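Local structure of sugar phosphate isomerase/epimerase (Parabacteroides distasonis, 3OBE) at residues L217-A222 / G255-P260; H244-W249 / E277-K282. The protein probably acts as an isomerase or epimerase on a sugar or sugar-phosphate substrate that is not established. One frame throughout, in Å; residues are numbered along the deposited sequence. Where two conformers were deposited one is given.

Overall arrangement
Both contacts lie at the rim of one parallel eight-stranded TIM barrel, about 11 Å apart between centres. Along the chain their segments alternate: 217-222, 244-249, 255-260, 277-282. Strands 213-218, 240-245 and 273-276 run consecutively across the sheet, and both contacts involve the loops that leave them. They touch directly: the Leu217 O to His244 N distance of 2.9 Å fits a backbone hydrogen bond, and Tyr220 makes a cation-pi contact with Lys246. Interaction 1 is apolar packing; interaction 2 combines packing around Trp249 with a salt bridge and water-mediated bonds. Near Glu277 a phosphate ion, probably from the crystallisation liquor, may mark a pocket at the strands' C-terminal ends, where TIM barrels usually carry active sites.

Interaction 1 of 2, residues L217-A222 / G255-P260; sequences LDVYWA and GMMNFP
Selenomethionine Met257 reaches across to the first turn of helix 219-224, and its chain shows how the two segments meet. CB and CG lead from the loop toward the helix, with CG anti to the carbonyl carbon (chi1 -45°). Further bends at chi2 and chi3 fold the end over, and SE stands 4.0 Å from Tyr220 CA and 4.1 Å from Tyr220 CD1. The selenium lies 5.3 Å from the centroid of the Tyr220 ring and 71° off its normal, an oblique Met-aromatic contact in which the two side chains cross at about a right angle. The terminal CE goes deepest: it sits 3.4 Å from Val219 O and 3.7 Å from Val219 CG2. That same CG2 also meets Phe259 CE1 at 4.1 Å, where helix 259-269 begins.

The tyrosine hydroxyl is probably bonded to Arg248 NH1, on a side chain with two conformers. On the helix itself, Asp218 is the N-cap: its OD1 accepts from Trp221 N at 2.9 Å, met from above the carboxylate plane, while OD2 is bonded to His169.

The contact thus joins the start of the helix after strand 213-218 to the loop leading into helix 259-269. No hydrogen bond crosses it, which implies that cohesion between these segments rests mainly on van der Waals packing, with the selenium-bound methyl against a backbone carbonyl.

Interaction 2 of 2, residues H244-W249 / E277-K282; sequences HIKDRW and ELEGDK
Trp249 is sandwiched between Leu278 and Asp281, the close-packed part of this contact. Leu278 CD2 lies 3.7 Å from the centroid of the five-membered ring and 11° off its normal, a CH-pi contact. Over the opposite face, Asp281 OD1 stands 3.5 Å above the ring plane near its centre; carboxylate and indole are stacked, their planes 27° apart, while Arg285 forms a salt bridge with that oxygen. Trp249 NE1 gives a weak bond to Glu279 O at the ring edge and has Gln287 as a further partner.

These segments follow neighbouring parallel strands of the TIM barrel, 240-245 and 273-276, and Glu277 N bonds to Ile245 O (3.0 Å). Here Glu277 OE1 lies at the edge of the His244 ring, 3.0 Å from CE1, and near a phosphate ion, probably from the crystallisation liquor, consistent with a pocket at the barrel mouth. His244 NE2 is bonded to Glu54.

Between strand ends and indole the interior is polar and holds water. Lys246 turns at chi4 (-48°) to bring NZ 2.9 Å from Glu279 OE1, a salt bridge using the anti lone pair in the conformer given. NZ also donates to Asp247 O and to water 1, which accepts from Glu279 N. Water 2 accepts from Asp247 N and lies within bonding distance of Trp249 O and Glu277 O. The loose side is farther out, where water 3 donates to Arg248 O and only weakly to exposed Gly280 O.

Interaction 1 of 2, residues L217-A222 / G255-P260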
ATOM      1  N   LEU A 217       4.803   4.158  -1.838  1.00 13.11           N
ATOM      2  CA  LEU A 217       5.909   3.845  -2.728  1.00 12.41           C
ATOM      3  C   LEU A 217       6.273   2.388  -2.592  1.00 12.94           C
ATOM      4  O   LEU A 217       6.665   1.948  -1.527  1.00 13.36           O
ATOM      5  CB  LEU A 217       7.128   4.692  -2.447  1.00 12.47           C
ATOM      6  CG  LEU A 217       8.328   4.413  -3.340  1.00 13.53           C
ATOM      7  CD1 LEU A 217       7.944   4.541  -4.857  1.00 13.53           C
ATOM      8  CD2 LEU A 217       9.491   5.243  -2.937  1.00 15.60           C
ATOM      9  N   ASP A 218       6.114   1.674  -3.693  1.00 12.25           N
ATOM     10  CA  ASP A 218       6.602   0.271  -3.760  1.00 11.51           C
ATOM     11  C   ASP A 218       8.070   0.263  -4.132  1.00 12.93           C
ATOM     12  O   ASP A 218       8.433   0.501  -5.274  1.00 13.94           O
ATOM     13  CB  ASP A 218       5.821  -0.630  -4.682  1.00 12.24           C
ATOM     14  CG  ASP A 218       6.020  -2.080  -4.280  1.00 11.36           C
ATOM     15  OD1 ASP A 218       7.205  -2.515  -4.399  1.00 13.61           O
ATOM     16  OD2 ASP A 218       5.052  -2.730  -3.791  1.00 13.23           O
ATOM     17  N   VAL A 219       8.926   0.077  -3.121  1.00 13.03           N
ATOM     18  CA  VAL A 219      10.348   0.208  -3.356  1.00 14.03           C
ATOM     19  C   VAL A 219      10.845  -0.903  -4.282  1.00 14.51           C
ATOM     20  O   VAL A 219      11.762  -0.696  -5.095  1.00 14.27           O
ATOM     21  CB  VAL A 219      11.142   0.294  -2.044  1.00 15.43           C
ATOM     22  CG1 VAL A 219      10.752   1.565  -1.318  1.00 17.28           C
ATOM     23  CG2 VAL A 219      10.952  -0.980  -1.168  1.00 14.15           C
ATOM     24  N   TYR A 220      10.252  -2.090  -4.176  1.00 14.75           N
ATOM     25  CA  TYR A 220      10.675  -3.227  -5.011  1.00 14.96           C
ATOM     26  C   TYR A 220      10.273  -3.020  -6.456  1.00 14.41           C
ATOM     27  O   TYR A 220      11.084  -3.189  -7.341  1.00 14.69           O
ATOM     28  CB  TYR A 220      10.049  -4.516  -4.524  1.00 14.28           C
ATOM     29  CG  TYR A 220      10.349  -5.714  -5.359  1.00 13.49           C
ATOM     30  CD1 TYR A 220      11.579  -6.418  -5.231  1.00 14.61           C
ATOM     31  CD2 TYR A 220       9.414  -6.201  -6.275  1.00 13.06           C
ATOM     32  CE1 TYR A 220      11.807  -7.590  -5.997  1.00 15.47           C
ATOM     33  CE2 TYR A 220       9.673  -7.333  -7.020  1.00 14.45           C
ATOM     34  CZ  TYR A 220      10.849  -8.015  -6.873  1.00 15.21           C
ATOM     35  OH  TYR A 220      11.090  -9.132  -7.614  1.00 15.79           O
ATOM     36  N   TRP A 221       9.017  -2.663  -6.702  1.00 12.71           N
ATOM     37  CA  TRP A 221       8.591  -2.539  -8.099  1.00 12.94           C
ATOM     38  C   TRP A 221       9.251  -1.298  -8.735  1.00 12.88           C
ATOM     39  O   TRP A 221       9.440  -1.268  -9.956  1.00 13.02           O
ATOM     40  CB  TRP A 221       7.066  -2.483  -8.206  1.00 13.53           C
ATOM     41  CG  TRP A 221       6.397  -3.799  -7.846  1.00 13.35           C
ATOM     42  CD1 TRP A 221       5.497  -4.001  -6.830  1.00 14.75           C
ATOM     43  CD2 TRP A 221       6.570  -5.085  -8.469  1.00 13.03           C
ATOM     44  NE1 TRP A 221       5.087  -5.300  -6.805  1.00 14.21           N
ATOM     45  CE2 TRP A 221       5.726  -5.998  -7.791  1.00 14.04           C
ATOM     46  CE3 TRP A 221       7.330  -5.552  -9.547  1.00 13.31           C
ATOM     47  CZ2 TRP A 221       5.663  -7.351  -8.132  1.00 15.35           C
ATOM     48  CZ3 TRP A 221       7.254  -6.889  -9.873  1.00 14.05           C
ATOM     49  CH2 TRP A 221       6.433  -7.775  -9.165  1.00 16.15           C
ATOM     50  N   ALA A 222       9.685  -0.339  -7.925  1.00 13.38           N
ATOM     51  CA  ALA A 222      10.498   0.769  -8.434  1.00 12.70           C
ATOM     52  C   ALA A 222      11.869   0.249  -8.920  1.00 13.33           C
ATOM     53  O   ALA A 222      12.267   0.497 -10.069  1.00 12.13           O
ATOM     54  CB  ALA A 222      10.684   1.837  -7.362  1.00 13.20           C
ATOM     55  N   GLY A 255      19.897 -10.381  -3.361  1.00 17.17           N
ATOM     56  CA  GLY A 255      20.928  -9.437  -3.757  1.00 17.54           C
ATOM     57  C   GLY A 255      20.425  -8.068  -4.183  1.00 17.69           C
ATOM     58  O   GLY A 255      21.236  -7.220  -4.520  1.00 18.21           O
HETATM   59  N   MSE A 256      19.110  -7.763  -4.180  0.50 17.30           N
HETATM   60  CA  MSE A 256      18.580  -6.596  -4.980  0.50 17.63           C
HETATM   61  C   MSE A 256      18.347  -5.135  -4.427  0.50 17.52           C
HETATM   62  O   MSE A 256      18.586  -4.187  -5.172  0.50 20.35           O
HETATM   63  CB  MSE A 256      17.304  -7.035  -5.732  0.50 17.70           C
HETATM   64  CG  MSE A 256      17.434  -8.377  -6.426  0.50 19.68           C
HETATM   65 SE   MSE A 256      15.734  -8.846  -7.295  0.38 24.34          SE
HETATM   66  CE  MSE A 256      15.573  -7.118  -8.009  0.50 15.38           C
HETATM   67  N   MSE A 257      17.861  -4.917  -3.199  1.00 17.93           N
HETATM   68  CA  MSE A 257      17.300  -3.906  -2.301  1.00 15.35           C
HETATM   69  C   MSE A 257      18.333  -3.520  -1.234  1.00 16.22           C
HETATM   70  O   MSE A 257      18.979  -4.384  -0.640  1.00 17.58           O
HETATM   71  CB  MSE A 257      15.994  -4.419  -1.637  1.00 14.90           C
HETATM   72  CG  MSE A 257      15.013  -5.120  -2.565  1.00 14.50           C
HETATM   73 SE   MSE A 257      14.515  -3.924  -3.973  0.75 15.81          SE
HETATM   74  CE  MSE A 257      13.869  -2.373  -2.979  1.00 19.55           C
ATOM     75  N   ASN A 258      18.450  -2.215  -1.013  1.00 16.39           N
ATOM     76  CA  ASN A 258      19.270  -1.666   0.060  1.00 16.46           C
ATOM     77  C   ASN A 258      18.326  -1.101   1.125  1.00 16.48           C
ATOM     78  O   ASN A 258      18.013   0.091   1.142  1.00 16.39           O
ATOM     79  CB  ASN A 258      20.199  -0.594  -0.490  1.00 16.81           C
ATOM     80  CG  ASN A 258      21.305  -0.245   0.521  1.00 17.10           C
ATOM     81  OD1 ASN A 258      21.037  -0.223   1.723  1.00 18.95           O
ATOM     82  ND2 ASN A 258      22.477   0.074   0.043  1.00 16.09           N
ATOM     83  N   PHE A 259      17.828  -1.981   1.976  1.00 17.06           N
ATOM     84  CA  PHE A 259      16.884  -1.592   3.013  1.00 16.55           C
ATOM     85  C   PHE A 259      17.509  -0.623   4.010  1.00 17.30           C
ATOM     86  O   PHE A 259      16.827   0.290   4.446  1.00 17.95           O
ATOM     87  CB  PHE A 259      16.225  -2.819   3.648  1.00 16.43           C
ATOM     88  CG  PHE A 259      15.231  -3.472   2.728  1.00 14.93           C
ATOM     89  CD1 PHE A 259      14.121  -2.747   2.309  1.00 16.04           C
ATOM     90  CD2 PHE A 259      15.430  -4.737   2.228  1.00 15.22           C
ATOM     91  CE1 PHE A 259      13.202  -3.267   1.424  1.00 14.87           C
ATOM     92  CE2 PHE A 259      14.484  -5.264   1.323  1.00 14.53           C
ATOM     93  CZ  PHE A 259      13.386  -4.534   0.974  1.00 14.85           C
ATOM     94  N   PRO A 260      18.816  -0.756   4.320  1.00 18.28           N
ATOM     95  CA  PRO A 260      19.374   0.259   5.234  1.00 18.73           C
ATOM     96  C   PRO A 260      19.210   1.663   4.677  1.00 19.11           C
ATOM     97  O   PRO A 260      18.794   2.562   5.380  1.00 18.44           O
ATOM     98  CB  PRO A 260      20.823  -0.165   5.361  1.00 20.43           C
ATOM     99  CG  PRO A 260      20.767  -1.644   5.300  1.00 19.35           C
ATOM    100  CD  PRO A 260      19.739  -1.906   4.199  1.00 17.80           C
TER

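Interaction 2 of 2, residues H244-W249 / E277-K282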
ATOM      1  N   HIS A 244       5.466   0.318   0.548  1.00 12.66           N
ATOM      2  CA  HIS A 244       5.425  -1.136   0.550  1.00 13.07           C
ATOM      3  C   HIS A 244       6.849  -1.650   0.599  1.00 13.21           C
ATOM      4  O   HIS A 244       7.711  -1.203  -0.189  1.00 13.85           O
ATOM      5  CB  HIS A 244       4.717  -1.701  -0.660  1.00 12.53           C
ATOM      6  CG  HIS A 244       3.313  -2.099  -0.366  1.00 12.67           C
ATOM      7  ND1 HIS A 244       2.685  -3.165  -0.968  1.00 13.00           N
ATOM      8  CD2 HIS A 244       2.396  -1.539   0.461  1.00 12.26           C
ATOM      9  CE1 HIS A 244       1.448  -3.265  -0.520  1.00 12.00           C
ATOM     10  NE2 HIS A 244       1.229  -2.277   0.334  1.00 12.90           N
ATOM     11  N   ILE A 245       7.092  -2.553   1.548  1.00 12.90           N
ATOM     12  CA  ILE A 245       8.374  -3.207   1.716  1.00 13.15           C
ATOM     13  C   ILE A 245       8.225  -4.613   1.153  1.00 14.41           C
ATOM     14  O   ILE A 245       7.459  -5.448   1.682  1.00 14.84           O
ATOM     15  CB  ILE A 245       8.840  -3.205   3.205  1.00 13.55           C
ATOM     16  CG1 ILE A 245       9.116  -1.757   3.665  1.00 13.77           C
ATOM     17  CG2 ILE A 245      10.052  -4.142   3.437  1.00 14.16           C
ATOM     18  CD1 ILE A 245      10.342  -1.084   2.929  1.00 13.23           C
ATOM     19  N   LYS A 246       8.918  -4.825   0.036  1.00 13.57           N
ATOM     20  CA  LYS A 246       8.833  -6.018  -0.765  1.00 13.17           C
ATOM     21  C   LYS A 246      10.228  -6.350  -1.289  1.00 13.08           C
ATOM     22  O   LYS A 246      11.070  -5.459  -1.466  1.00 13.12           O
ATOM     23  CB  LYS A 246       7.837  -5.844  -1.926  1.00 14.23           C
ATOM     24  CG  LYS A 246       7.677  -7.174  -2.728  1.00 14.31           C
ATOM     25  CD  LYS A 246       6.684  -7.100  -3.799  1.00 18.10           C
ATOM     26  CE  LYS A 246       6.577  -8.425  -4.511  1.00 17.78           C
ATOM     27  NZ  LYS A 246       7.900  -9.028  -4.907  1.00 17.92           N
ATOM     28  N   ASP A 247      10.489  -7.633  -1.469  1.00 12.85           N
ATOM     29  CA  ASP A 247      11.768  -8.121  -1.980  1.00 13.99           C
ATOM     30  C   ASP A 247      11.424  -9.271  -2.923  1.00 15.02           C
ATOM     31  O   ASP A 247      10.261  -9.440  -3.274  1.00 14.08           O
ATOM     32  CB  ASP A 247      12.630  -8.545  -0.790  1.00 15.20           C
ATOM     33  CG  ASP A 247      14.118  -8.532  -1.067  1.00 16.16           C
ATOM     34  OD1 ASP A 247      14.515  -8.761  -2.231  1.00 16.31           O
ATOM     35  OD2 ASP A 247      14.914  -8.360  -0.066  1.00 16.00           O
ATOM     36  N   ARG A 248      12.394 -10.089  -3.328  1.00 15.20           N
ATOM     37  CA  ARG A 248      12.075 -11.254  -4.161  0.70 15.53           C
ATOM     38  C   ARG A 248      11.068 -12.145  -3.416  1.00 15.02           C
ATOM     39  O   ARG A 248      10.053 -12.563  -3.958  1.00 15.55           O
ATOM     40  CB  ARG A 248      13.325 -12.019  -4.449  0.70 17.47           C
ATOM     41  CG  ARG A 248      14.364 -11.183  -5.199  0.70 18.25           C
ATOM     42  CD  ARG A 248      13.822 -10.787  -6.595  0.70 19.48           C
ATOM     43  NE  ARG A 248      14.005 -11.860  -7.555  0.70 18.67           N
ATOM     44  CZ  ARG A 248      13.589 -11.807  -8.818  0.70 21.24           C
ATOM     45  NH1 ARG A 248      12.929 -10.751  -9.264  0.70 18.88           N
ATOM     46  NH2 ARG A 248      13.805 -12.820  -9.628  0.70 21.38           N
ATOM     47  N   TRP A 249      11.377 -12.396  -2.160  1.00 15.65           N
ATOM     48  CA  TRP A 249      10.445 -13.140  -1.275  1.00 13.77           C
ATOM     49  C   TRP A 249      10.660 -12.615   0.144  1.00 13.83           C
ATOM     50  O   TRP A 249      10.149 -11.549   0.516  1.00 14.04           O
ATOM     51  CB  TRP A 249      10.592 -14.646  -1.464  1.00 16.48           C
ATOM     52  CG  TRP A 249       9.342 -15.370  -0.956  1.00 15.82           C
ATOM     53  CD1 TRP A 249       8.057 -15.198  -1.419  1.00 15.65           C
ATOM     54  CD2 TRP A 249       9.268 -16.361   0.075  1.00 13.45           C
ATOM     55  NE1 TRP A 249       7.185 -15.999  -0.716  1.00 15.01           N
ATOM     56  CE2 TRP A 249       7.901 -16.726   0.204  1.00 13.45           C
ATOM     57  CE3 TRP A 249      10.216 -16.991   0.910  1.00 15.21           C
ATOM     58  CZ2 TRP A 249       7.473 -17.666   1.138  1.00 17.63           C
ATOM     59  CZ3 TRP A 249       9.791 -17.931   1.806  1.00 16.76           C
ATOM     60  CH2 TRP A 249       8.422 -18.250   1.929  1.00 17.56           C
ATOM     61  N   GLU A 277       4.852  -6.838   1.843  1.00 12.24           N
ATOM     62  CA  GLU A 277       4.139  -7.728   0.936  1.00 12.89           C
ATOM     63  C   GLU A 277       5.081  -8.772   0.380  1.00 12.77           C
ATOM     64  O   GLU A 277       6.238  -8.474   0.074  1.00 13.88           O
ATOM     65  CB  GLU A 277       3.464  -6.975  -0.198  1.00 13.13           C
ATOM     66  CG  GLU A 277       2.581  -7.920  -1.070  1.00 13.85           C
ATOM     67  CD  GLU A 277       1.485  -7.240  -1.872  1.00 16.68           C
ATOM     68  OE1 GLU A 277       1.327  -6.012  -1.774  1.00 15.35           O
ATOM     69  OE2 GLU A 277       0.777  -7.992  -2.585  1.00 15.55           O
ATOM     70  N   LEU A 278       4.572  -9.984   0.223  1.00 12.78           N
ATOM     71  CA  LEU A 278       5.251 -11.070  -0.464  1.00 12.70           C
ATOM     72  C   LEU A 278       4.340 -11.654  -1.535  1.00 14.21           C
ATOM     73  O   LEU A 278       3.144 -11.799  -1.325  1.00 15.17           O
ATOM     74  CB  LEU A 278       5.635 -12.216   0.450  1.00 13.56           C
ATOM     75  CG  LEU A 278       6.849 -12.099   1.367  1.00 14.01           C
ATOM     76  CD1 LEU A 278       6.721 -11.020   2.403  1.00 16.18           C
ATOM     77  CD2 LEU A 278       7.213 -13.473   2.004  1.00 14.51           C
ATOM     78  N   GLU A 279       4.953 -11.927  -2.674  1.00 14.24           N
ATOM     79  CA  GLU A 279       4.312 -12.712  -3.713  0.50 14.69           C
ATOM     80  C   GLU A 279       4.426 -14.196  -3.353  1.00 15.72           C
ATOM     81  O   GLU A 279       5.050 -14.556  -2.355  1.00 15.13           O
ATOM     82  CB  GLU A 279       4.910 -12.364  -5.075  0.50 14.86           C
ATOM     83  CG  GLU A 279       6.324 -12.861  -5.297  0.50 15.74           C
ATOM     84  CD  GLU A 279       6.873 -12.363  -6.612  0.50 15.64           C
ATOM     85  OE1 GLU A 279       7.301 -11.198  -6.668  0.50 16.34           O
ATOM     86  OE2 GLU A 279       6.839 -13.155  -7.592  0.50 16.34           O
ATOM     87  N   GLY A 280       3.758 -15.039  -4.120  1.00 15.91           N
ATOM     88  CA  GLY A 280       3.750 -16.500  -3.894  1.00 16.83           C
ATOM     89  C   GLY A 280       5.142 -17.075  -4.056  1.00 17.80           C
ATOM     90  O   GLY A 280       5.909 -16.661  -4.923  1.00 18.94           O
ATOM     91  N   ASP A 281       5.513 -17.983  -3.151  1.00 18.62           N
ATOM     92  CA  ASP A 281       6.817 -18.627  -3.207  1.00 19.10           C
ATOM     93  C   ASP A 281       6.930 -19.501  -4.413  1.00 20.53           C
ATOM     94  O   ASP A 281       5.960 -20.135  -4.835  1.00 20.83           O
ATOM     95  CB  ASP A 281       7.051 -19.487  -1.947  1.00 19.19           C
ATOM     96  CG  ASP A 281       8.484 -19.911  -1.785  1.00 19.59           C
ATOM     97  OD1 ASP A 281       9.403 -19.127  -2.076  1.00 20.74           O
ATOM     98  OD2 ASP A 281       8.737 -21.045  -1.354  1.00 16.97           O
ATOM     99  N   LYS A 282       8.155 -19.619  -4.908  1.00 22.14           N
ATOM    100  CA  LYS A 282       8.480 -20.482  -6.003  1.00 22.77           C
ATOM    101  C   LYS A 282       9.132 -21.790  -5.555  1.00 22.96           C
ATOM    102  O   LYS A 282       9.285 -22.687  -6.376  1.00 24.12           O
ATOM    103  CB  LYS A 282       9.489 -19.790  -6.936  1.00 24.46           C
ATOM    104  CG  LYS A 282       8.971 -18.482  -7.561  1.00 26.43           C
ATOM    105  CD  LYS A 282      10.089 -17.832  -8.409  1.00 33.11           C
TER
HETATM  106  O   HOH W   1       7.855 -11.087  -2.815  1.00 13.45           O
HETATM  107  O   HOH W   2       8.667  -9.702  -0.618  1.00 13.18           O
HETATM  108  O   HOH W   3       9.027 -15.261  -4.987  1.00 30.11           O